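PDB 2QML: BH2621 protein, which is uncharacterised but belongs to the GNAT acetyltransferase family and probably transfers an acyl group to an amine, perhaps in siderophore biosynthesis. Local coordinates for residues A[26-29]-A[30-33]; A[60-63]-A[64-68]; A[92-95]-A[96-99]; A[156-160]-A[161-165]. All coordinates share one frame; numbering follows the deposited sequence.

Overall arrangement
All four contacts are local turns or helix ends within one GNAT domain. Contacts 1 and 2 touch, centres about 11 Å apart: the selenium of Met29 lies on Leu65, and Leu61 packs on Val32, so the turn before helix 32-38 rests on the end of helix 54-65. Contact 3 comes within about 6 Å of contact 2 (nearest atoms), and His69 joins them by hydrogen bonds to Asp67 and Asp93. Contact 4 lies across the chain's centre from contacts 1 and 2, its nearest atoms about 17 Å from contact 1; the Phe158 side chain lies about 3 Å from a glycerol, probably from the crystallisation liquor. Strand 164-170, which contact 4 leads into, packs against contact 3.

Contact 1: A[26-29]-A[30-33]; sequences HVTM and DDVD
Thr28 N approaches the Asp31 carboxylate from above the plane, 46° out of it, and gives OD2 a nearly straight hydrogen bond (2.9 Å from Thr28 N to Asp31 OD2). The bond spans a 3-10 turn that leads from strand 20-26 into helix 32-38. At the same oxygen Val27 packs with its backbone and one methyl, Val27 CG1 lying 3.6 Å from Asp31 OD2, while the other oxygen, OD1, forms a salt bridge with Arg25. Two quite different partners thus hold the rotation of this largely buried group, and the nearby arginine probably stabilises its negative charge. Thr28 in return opens an ST turn, its OG1 accepting from the backbone N of Asp30 at 3.2 Å (Thr28 OG1 to Asp30 N). A chi1 of 76° lodges OG1 between backbone N and carbonyl carbon, beside the chain that follows, a task for which threonine is well suited. A backbone bond of 3.0 Å from Asp31 N to Thr28 O closes the same loop, so Thr28 and Asp31 bind each other twice. The chain of selenomethionine Met29, bent at chi2 and chi3, reaches Leu65 of helix 54-65, an apolar end for an apolar neighbour. Where the helix begins, Val32 N bonds to Met29 O (3.2 Å), and Val32 CG1 lies against that oxygen at 3.3 Å.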
loop_
_atom_site.group_PDB
_atom_site.type_symbol
_atom_site.label_atom_id
_atom_site.label_comp_id
_atom_site.label_asym_id
_atom_site.label_seq_id
_atom_site.Cartn_x
_atom_site.Cartn_y
_atom_site.Cartn_z
ATOM N N HIS A 26 -9.448 -9.496 -0.511
ATOM C CA HIS A 26 -10.234 -8.400 -1.045
ATOM C C HIS A 26 -11.129 -7.839 0.035
ATOM O O HIS A 26 -11.731 -8.557 0.847
ATOM C CB HIS A 26 -11.087 -8.809 -2.251
ATOM C CG HIS A 26 -10.299 -9.066 -3.492
ATOM N ND1 HIS A 26 -10.837 -9.691 -4.586
ATOM C CD2 HIS A 26 -8.976 -8.926 -3.761
ATOM C CE1 HIS A 26 -9.912 -9.817 -5.524
ATOM N NE2 HIS A 26 -8.772 -9.349 -5.059
ATOM N N VAL A 27 -11.170 -6.515 0.073
ATOM C CA VAL A 27 -12.122 -5.837 0.906
ATOM C C VAL A 27 -13.577 -6.107 0.372
ATOM O O VAL A 27 -13.818 -6.264 -0.842
ATOM C CB VAL A 27 -11.811 -4.334 0.935
ATOM C CG1 VAL A 27 -12.990 -3.520 1.502
ATOM C CG2 VAL A 27 -10.468 -4.034 1.669
ATOM N N THR A 28 -14.532 -6.135 1.292
ATOM C CA THR A 28 -15.941 -6.220 0.992
ATOM C C THR A 28 -16.685 -5.183 1.820
ATOM O O THR A 28 -16.135 -4.605 2.728
ATOM C CB THR A 28 -16.576 -7.625 1.278
ATOM O OG1 THR A 28 -16.762 -7.807 2.680
ATOM C CG2 THR A 28 -15.689 -8.716 0.724
HETATM N N MSE A 29 -17.969 -4.998 1.540
HETATM C CA MSE A 29 -18.800 -4.052 2.304
HETATM C C MSE A 29 -18.981 -4.459 3.754
HETATM O O MSE A 29 -19.300 -3.598 4.590
HETATM C CB MSE A 29 -20.159 -3.804 1.625
HETATM C CG MSE A 29 -20.068 -3.014 0.319
HETATM SE SE MSE A 29 -19.328 -1.239 0.556
HETATM C CE MSE A 29 -20.748 -0.435 1.656
ATOM N N ASP A 30 -18.727 -5.731 4.081
ATOM C CA ASP A 30 -18.757 -6.167 5.474
ATOM C C ASP A 30 -17.629 -5.578 6.288
ATOM O O ASP A 30 -17.653 -5.658 7.508
ATOM C CB ASP A 30 -18.658 -7.691 5.596
ATOM C CG ASP A 30 -19.882 -8.429 5.045
ATOM O OD1 ASP A 30 -21.000 -7.839 4.991
ATOM O OD2 ASP A 30 -19.674 -9.623 4.690
ATOM N N ASP A 31 -16.630 -5.003 5.635
ATOM C CA ASP A 31 -15.495 -4.418 6.313
ATOM C C ASP A 31 -15.674 -2.958 6.632
ATOM O O ASP A 31 -14.782 -2.390 7.243
ATOM C CB ASP A 31 -14.267 -4.529 5.430
ATOM C CG ASP A 31 -13.915 -5.954 5.098
ATOM O OD1 ASP A 31 -14.138 -6.831 5.951
ATOM O OD2 ASP A 31 -13.392 -6.145 3.983
ATOM N N VAL A 32 -16.835 -2.399 6.323
ATOM C CA VAL A 32 -16.999 -0.949 6.419
ATOM C C VAL A 32 -16.831 -0.420 7.832
ATOM O O VAL A 32 -16.213 0.642 7.984
ATOM C CB VAL A 32 -18.331 -0.456 5.764
ATOM C CG1 VAL A 32 -19.542 -0.883 6.535
ATOM C CG2 VAL A 32 -18.271 1.101 5.611
ATOM N N ASP A 33 -17.379 -1.084 8.841
ATOM C CA ASP A 33 -17.238 -0.578 10.207
ATOM C C ASP A 33 -15.770 -0.596 10.675
ATOM O O ASP A 33 -15.295 0.340 11.333
ATOM C CB ASP A 33 -18.134 -1.359 11.177
ATOM C CG ASP A 33 -19.609 -1.299 10.787
ATOM O OD1 ASP A 33 -20.177 -0.228 10.636
ATOM O OD2 ASP A 33 -20.202 -2.359 10.604
#

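Contact 2: A[60-63]-A[64-68]; sequences HLQT and FLNDD
His60 and Phe64, one helical turn apart, make the tightly packed half of this contact. The imidazole presents its edge to the phenyl face, the planes at 51°, and His60 CE1 stands 3.4 Å above the Phe64 ring plane, over the centre. That carbon lies nearly equally far from all six ring atoms, for instance 3.6 Å from His60 CE1 to Phe64 CZ; a polarised C-H of this kind suits an aromatic face. His60 CG runs anti to the backbone N (chi1 163°), which carries the imidazole along the helix to the phenyl ring. Leucines suit the neighbouring inward side: Leu61 CG meets Leu65 CD1 at 4.1 Å, and both residues also pack on Leu72 of strand 70-77.

The outer, solvent-facing side is looser: the exposed Gln62 and Asn66 run side by side, amide planes 15° apart, with Gln62 CG 4.1 Å from Asn66 ND2. Here the helix is ending, and Asn66 N divides itself between Gln62 O (3.1 Å) and, weakly, Thr63 O. Apolar and aromatic residues on one face and amides on the other are the pattern of an amphipathic helix, here helix 54-65 of the GNAT fold laid against the sheet.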
loop_
_atom_site.group_PDB
_atom_site.type_symbol
_atom_site.label_atom_id
_atom_site.label_comp_id
_atom_site.label_asym_id
_atom_site.label_seq_id
_atom_site.Cartn_x
_atom_site.Cartn_y
_atom_site.Cartn_z
ATOM N N HIS A 60 -18.365 6.016 -0.003
ATOM C CA HIS A 60 -17.034 6.055 -0.566
ATOM C C HIS A 60 -16.465 4.651 -0.814
ATOM O O HIS A 60 -15.922 4.374 -1.884
ATOM C CB HIS A 60 -16.098 6.861 0.340
ATOM C CG HIS A 60 -14.647 6.615 0.048
ATOM N ND1 HIS A 60 -14.031 7.114 -1.071
ATOM C CD2 HIS A 60 -13.709 5.912 0.724
ATOM C CE1 HIS A 60 -12.781 6.686 -1.088
ATOM N NE2 HIS A 60 -12.552 6.000 0.009
ATOM N N LEU A 61 -16.551 3.795 0.185
ATOM C CA LEU A 61 -16.023 2.454 0.045
ATOM C C LEU A 61 -16.709 1.722 -1.107
ATOM O O LEU A 61 -16.041 1.071 -1.924
ATOM C CB LEU A 61 -16.171 1.688 1.366
ATOM C CG LEU A 61 -15.495 0.309 1.383
ATOM C CD1 LEU A 61 -14.005 0.450 1.120
ATOM C CD2 LEU A 61 -15.779 -0.477 2.713
ATOM N N GLN A 62 -18.019 1.839 -1.213
ATOM C CA GLN A 62 -18.768 1.242 -2.327
ATOM C C GLN A 62 -18.277 1.716 -3.680
ATOM O O GLN A 62 -18.061 0.915 -4.583
ATOM C CB GLN A 62 -20.229 1.573 -2.109
ATOM C CG GLN A 62 -21.205 0.902 -2.950
ATOM C CD GLN A 62 -22.571 1.187 -2.414
ATOM O OE1 GLN A 62 -22.986 2.350 -2.324
ATOM N NE2 GLN A 62 -23.268 0.142 -2.014
ATOM N N THR A 63 -18.019 3.017 -3.813
ATOM C CA THR A 63 -17.552 3.570 -5.061
ATOM C C THR A 63 -16.169 2.980 -5.405
ATOM O O THR A 63 -15.939 2.566 -6.538
ATOM C CB THR A 63 -17.505 5.072 -4.964
ATOM O OG1 THR A 63 -18.822 5.567 -4.644
ATOM C CG2 THR A 63 -17.067 5.699 -6.285
ATOM N N PHE A 64 -15.273 2.917 -4.439
ATOM C CA PHE A 64 -13.919 2.385 -4.648
ATOM C C PHE A 64 -13.943 0.908 -4.963
ATOM O O PHE A 64 -13.188 0.476 -5.796
ATOM C CB PHE A 64 -13.008 2.671 -3.446
ATOM C CG PHE A 64 -12.191 3.928 -3.596
ATOM C CD1 PHE A 64 -12.685 4.997 -4.314
ATOM C CD2 PHE A 64 -10.925 4.053 -3.037
ATOM C CE1 PHE A 64 -11.919 6.144 -4.499
ATOM C CE2 PHE A 64 -10.177 5.199 -3.231
ATOM C CZ PHE A 64 -10.685 6.250 -3.964
ATOM N N LEU A 65 -14.859 0.167 -4.367
ATOM C CA LEU A 65 -14.992 -1.282 -4.664
ATOM C C LEU A 65 -15.498 -1.527 -6.080
ATOM O O LEU A 65 -15.185 -2.570 -6.662
ATOM C CB LEU A 65 -15.879 -1.965 -3.641
ATOM C CG LEU A 65 -15.304 -2.177 -2.228
ATOM C CD1 LEU A 65 -16.356 -2.664 -1.262
ATOM C CD2 LEU A 65 -14.046 -3.116 -2.202
ATOM N N ASN A 66 -16.225 -0.581 -6.657
ATOM C CA ASN A 66 -16.724 -0.682 -8.030
ATOM C C ASN A 66 -15.768 -0.038 -9.053
ATOM O O ASN A 66 -16.114 0.013 -10.217
ATOM C CB ASN A 66 -18.133 -0.055 -8.123
ATOM C CG ASN A 66 -19.194 -0.734 -7.208
ATOM O OD1 ASN A 66 -19.084 -1.910 -6.866
ATOM N ND2 ASN A 66 -20.263 0.029 -6.845
ATOM N N ASP A 67 -14.595 0.446 -8.636
ATOM C CA ASP A 67 -13.577 1.148 -9.459
ATOM C C ASP A 67 -12.654 0.105 -10.051
ATOM O O ASP A 67 -12.010 -0.653 -9.328
ATOM C CB ASP A 67 -12.809 2.158 -8.621
ATOM C CG ASP A 67 -11.674 2.893 -9.363
ATOM O OD1 ASP A 67 -11.101 2.389 -10.331
ATOM O OD2 ASP A 67 -11.313 4.006 -8.898
ATOM N N ASP A 68 -12.552 0.118 -11.374
ATOM C CA ASP A 68 -11.835 -0.939 -12.078
ATOM C C ASP A 68 -10.325 -0.779 -12.191
ATOM O O ASP A 68 -9.661 -1.724 -12.558
ATOM C CB ASP A 68 -12.476 -1.107 -13.486
ATOM C CG ASP A 68 -13.822 -1.870 -13.437
ATOM O OD1 ASP A 68 -13.995 -2.755 -12.553
ATOM O OD2 ASP A 68 -14.686 -1.602 -14.309
#

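Contact 3: A[92-95]-A[96-99]; sequences EDII and ANYY
Tyr98 turns the edge of its ring toward the backbone of the preceding turn, where two carbonyl oxygens lie in the ring plane: Ile94 O is 3.5 Å from Tyr98 CE1, and Ile95 O is 3.7 Å from Tyr98 CD1. The main partner of Ile95 O is Tyr98 N, hydrogen-bonded at 3.0 Å; the weakly positive C-H edge is a minor addition. The side chain of Ile95 crosses that of Tyr98 at about a right angle, its terminal methyl touching the ring at 4.1 Å (Ile95 CD1 to Tyr98 CD1). In Ile95, chi1 -159° turns CG1 beside the carbonyl carbon, and the bend at chi2 (56°) brings CD1 onto the tyrosine. Ile94 adds a looser apolar contact to the same ring.

Asn97 is also set roughly perpendicular to Ile94, but its amide curls back to the main chain. Ile94 O is held by Asn97 N and only weakly helped by Asn97 ND2, at 2.9 Å. Before the turn, Asp93 forms an Asx turn: Ile95 N meets Asp93 OD2 at 3.0 Å on the anti side, 29° out of the carboxylate plane. In the short 3-10 turn that follows, Ala96 N bonds to Asp93 O, and the small Ala96 CB lies 3.4 Å from Asp93 O.

The turn belongs to the loop between strands 80-89 and 106-112. Ile95 lies on Tyr88, Leu178 and Val169 of strands 80-89, 175-182 and 164-170, while the Tyr98 hydroxyl hydrogen-bonds Glu170 O and the Tyr99 hydroxyl bonds Asp105.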
loop_
_atom_site.group_PDB
_atom_site.type_symbol
_atom_site.label_atom_id
_atom_site.label_comp_id
_atom_site.label_asym_id
_atom_site.label_seq_id
_atom_site.Cartn_x
_atom_site.Cartn_y
_atom_site.Cartn_z
ATOM N N GLU A 92 -4.475 4.841 -15.082
ATOM C CA GLU A 92 -5.807 5.355 -14.798
ATOM C C GLU A 92 -5.889 6.170 -13.501
ATOM O O GLU A 92 -6.974 6.456 -13.019
ATOM C CB GLU A 92 -6.813 4.166 -14.786
ATOM C CG GLU A 92 -7.029 3.472 -16.155
ATOM C CD GLU A 92 -6.022 2.326 -16.413
ATOM N N ASP A 93 -4.731 6.571 -12.969
ATOM C CA ASP A 93 -4.648 7.252 -11.729
ATOM C C ASP A 93 -4.157 8.691 -11.924
ATOM O O ASP A 93 -3.483 8.985 -12.920
ATOM C CB ASP A 93 -3.654 6.528 -10.836
ATOM C CG ASP A 93 -3.763 6.960 -9.407
ATOM O OD1 ASP A 93 -4.708 6.449 -8.748
ATOM O OD2 ASP A 93 -2.921 7.774 -8.944
ATOM N N ILE A 94 -4.481 9.553 -10.967
ATOM C CA ILE A 94 -4.025 10.947 -10.970
ATOM C C ILE A 94 -2.497 11.053 -11.069
ATOM O O ILE A 94 -1.970 11.972 -11.708
ATOM C CB ILE A 94 -4.590 11.735 -9.745
ATOM C CG1 ILE A 94 -4.305 13.228 -9.902
ATOM C CG2 ILE A 94 -4.062 11.205 -8.388
ATOM C CD1 ILE A 94 -4.894 14.028 -8.792
ATOM N N ILE A 95 -1.773 10.083 -10.522
ATOM C CA ILE A 95 -0.294 10.219 -10.490
ATOM C C ILE A 95 0.329 10.128 -11.905
ATOM O O ILE A 95 1.431 10.628 -12.105
ATOM C CB ILE A 95 0.363 9.209 -9.525
ATOM C CG1 ILE A 95 1.777 9.639 -9.089
ATOM C CG2 ILE A 95 0.382 7.770 -10.149
ATOM C CD1 ILE A 95 1.907 10.999 -8.460
ATOM N N ALA A 96 -0.387 9.553 -12.890
ATOM C CA ALA A 96 0.059 9.477 -14.283
ATOM C C ALA A 96 0.393 10.858 -14.857
ATOM O O ALA A 96 1.166 10.971 -15.768
ATOM C CB ALA A 96 -0.995 8.790 -15.181
ATOM N N ASN A 97 -0.256 11.889 -14.369
ATOM C CA ASN A 97 -0.009 13.254 -14.837
ATOM C C ASN A 97 1.320 13.865 -14.412
ATOM O O ASN A 97 1.686 14.912 -14.909
ATOM C CB ASN A 97 -1.110 14.161 -14.311
ATOM C CG ASN A 97 -2.467 13.754 -14.792
ATOM O OD1 ASN A 97 -2.712 13.677 -15.981
ATOM N ND2 ASN A 97 -3.338 13.426 -13.868
ATOM N N TYR A 98 2.037 13.228 -13.503
ATOM C CA TYR A 98 3.235 13.816 -12.902
ATOM C C TYR A 98 4.578 13.266 -13.346
ATOM O O TYR A 98 5.607 13.810 -12.949
ATOM C CB TYR A 98 3.102 13.683 -11.378
ATOM C CG TYR A 98 1.981 14.511 -10.820
ATOM C CD1 TYR A 98 0.680 14.053 -10.838
ATOM C CD2 TYR A 98 2.210 15.775 -10.302
ATOM C CE1 TYR A 98 -0.356 14.809 -10.361
ATOM C CE2 TYR A 98 1.179 16.532 -9.810
ATOM C CZ TYR A 98 -0.102 16.049 -9.851
ATOM O OH TYR A 98 -1.137 16.768 -9.348
ATOM N N TYR A 99 4.600 12.191 -14.132
ATOM C CA TYR A 99 5.844 11.637 -14.587
ATOM C C TYR A 99 5.541 10.814 -15.866
ATOM O O TYR A 99 4.388 10.495 -16.124
ATOM C CB TYR A 99 6.519 10.805 -13.470
ATOM C CG TYR A 99 5.987 9.405 -13.344
ATOM C CD1 TYR A 99 4.818 9.150 -12.653
ATOM C CD2 TYR A 99 6.693 8.309 -13.883
ATOM C CE1 TYR A 99 4.313 7.784 -12.560
ATOM C CE2 TYR A 99 6.224 7.026 -13.812
ATOM C CZ TYR A 99 5.034 6.757 -13.149
ATOM O OH TYR A 99 4.560 5.438 -13.055
#

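Contact 4: A[156-160]-A[161-165]; sequences HVFKK and CGFQP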
loop_
_atom_site.group_PDB
_atom_site.type_symbol
_atom_site.label_atom_id
_atom_site.label_comp_id
_atom_site.label_asym_id
_atom_site.label_seq_id
_atom_site.Cartn_x
_atom_site.Cartn_y
_atom_site.Cartn_z
ATOM N N HIS A 156 11.061 6.591 4.666
ATOM C CA HIS A 156 12.160 5.690 5.066
ATOM C C HIS A 156 11.874 4.214 4.739
ATOM O O HIS A 156 12.729 3.515 4.190
ATOM C CB HIS A 156 12.436 5.879 6.556
ATOM C CG HIS A 156 13.428 4.906 7.112
ATOM N ND1 HIS A 156 14.781 5.006 6.879
ATOM C CD2 HIS A 156 13.249 3.759 7.811
ATOM C CE1 HIS A 156 15.397 3.984 7.444
ATOM N NE2 HIS A 156 14.496 3.222 8.029
ATOM N N VAL A 157 10.691 3.747 5.097
ATOM C CA VAL A 157 10.283 2.370 4.857
ATOM C C VAL A 157 10.358 2.092 3.331
ATOM O O VAL A 157 10.932 1.088 2.887
ATOM C CB VAL A 157 8.845 2.108 5.397
ATOM C CG1 VAL A 157 8.249 0.781 4.842
ATOM C CG2 VAL A 157 8.769 2.111 6.921
ATOM N N PHE A 158 9.766 2.980 2.534
ATOM C CA PHE A 158 9.795 2.833 1.081
ATOM C C PHE A 158 11.242 2.768 0.588
ATOM O O PHE A 158 11.592 1.886 -0.193
ATOM C CB PHE A 158 9.002 3.925 0.349
ATOM C CG PHE A 158 7.499 3.779 0.395
ATOM C CD1 PHE A 158 6.904 2.601 -0.015
ATOM C CD2 PHE A 158 6.657 4.830 0.785
ATOM C CE1 PHE A 158 5.525 2.480 -0.028
ATOM C CE2 PHE A 158 5.285 4.709 0.771
ATOM C CZ PHE A 158 4.714 3.531 0.402
ATOM N N LYS A 159 12.114 3.666 1.035
ATOM C CA LYS A 159 13.515 3.601 0.613
ATOM C C LYS A 159 14.152 2.251 0.953
ATOM O O LYS A 159 14.873 1.680 0.142
ATOM C CB LYS A 159 14.331 4.718 1.262
ATOM C CG LYS A 159 14.094 6.083 0.669
ATOM C CD LYS A 159 14.941 7.139 1.387
ATOM C CE LYS A 159 14.574 8.536 0.900
ATOM N NZ LYS A 159 15.229 9.593 1.718
ATOM N N LYS A 160 13.877 1.735 2.155
ATOM C CA LYS A 160 14.438 0.466 2.605
ATOM C C LYS A 160 13.961 -0.672 1.731
ATOM O O LYS A 160 14.672 -1.673 1.595
ATOM C CB LYS A 160 14.084 0.227 4.067
ATOM C CG LYS A 160 14.972 1.010 5.053
ATOM C CD LYS A 160 16.042 0.157 5.774
ATOM C CE LYS A 160 15.344 -0.862 6.744
ATOM N NZ LYS A 160 16.161 -1.429 7.868
ATOM N N CYS A 161 12.781 -0.540 1.130
ATOM C CA CYS A 161 12.242 -1.550 0.210
ATOM C C CYS A 161 12.622 -1.371 -1.253
ATOM O O CYS A 161 12.132 -2.121 -2.091
ATOM C CB CYS A 161 10.732 -1.639 0.341
ATOM S SG CYS A 161 10.307 -2.141 2.017
ATOM N N GLY A 162 13.488 -0.409 -1.567
ATOM C CA GLY A 162 13.971 -0.243 -2.930
ATOM C C GLY A 162 13.488 0.997 -3.666
ATOM O O GLY A 162 13.987 1.276 -4.745
ATOM N N PHE A 163 12.532 1.714 -3.093
ATOM C CA PHE A 163 12.003 2.941 -3.707
ATOM C C PHE A 163 13.043 4.048 -3.698
ATOM O O PHE A 163 13.750 4.259 -2.693
ATOM C CB PHE A 163 10.738 3.466 -3.015
ATOM C CG PHE A 163 9.510 2.645 -3.252
ATOM C CD1 PHE A 163 9.277 1.462 -2.554
ATOM C CD2 PHE A 163 8.565 3.056 -4.189
ATOM C CE1 PHE A 163 8.142 0.701 -2.796
ATOM C CE2 PHE A 163 7.418 2.314 -4.390
ATOM C CZ PHE A 163 7.222 1.144 -3.705
ATOM N N GLN A 164 13.172 4.697 -4.843
ATOM C CA GLN A 164 14.028 5.873 -5.008
ATOM C C GLN A 164 13.169 7.131 -5.127
ATOM O O GLN A 164 12.247 7.184 -5.924
ATOM C CB GLN A 164 14.920 5.745 -6.237
ATOM C CG GLN A 164 15.987 4.634 -6.055
ATOM N N PRO A 165 13.471 8.175 -4.348
ATOM C CA PRO A 165 12.700 9.423 -4.505
ATOM C C PRO A 165 12.999 10.092 -5.844
ATOM O O PRO A 165 14.137 10.038 -6.329
ATOM C CB PRO A 165 13.140 10.281 -3.308
ATOM C CG PRO A 165 14.395 9.671 -2.838
ATOM C CD PRO A 165 14.424 8.240 -3.230
HETATM O O HOH W 1 16.354 3.251 -2.164
#
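Val157 takes part through its backbone, Val157 O accepting from Cys161 N at 3.0 Å in the last regular turn of helix 152-160. Phe158 follows and carries the main side-chain contact: its edge is directed at the face of Phe163, ring planes 61° apart, with Phe158 CD1 3.5 Å above the Phe163 plane and offset toward the rim. Large aromatics suit this buried place, where both rings also touch Ala145 and Met179 of the sheet. The backbone of Phe158 shares in the helix ending, since Phe163 N bonds Phe158 O (3.1 Å) while Gly162 N bonds Lys159 O (3.0 Å), the paired bonds of a Schellman motif. Gly162 is its C-prime residue; phi 110° suits glycine, for a beta carbon would collide with the carbonyl oxygen before it. Lys159 next gives a CA-H...O contact, Lys159 CA to Phe163 O 3.4 Å, and a water donates to both Lys159 O and Phe163 O. The extended Lys159 side chain crosses Pro165 at about a right angle, its aliphatic part resting there with Lys159 CE 3.9 Å from Pro165 CG. Lys160 closes the helix, Lys160 CG over one face of the His156 ring, offset toward its rim, and its carbonyl bonded to Arg189.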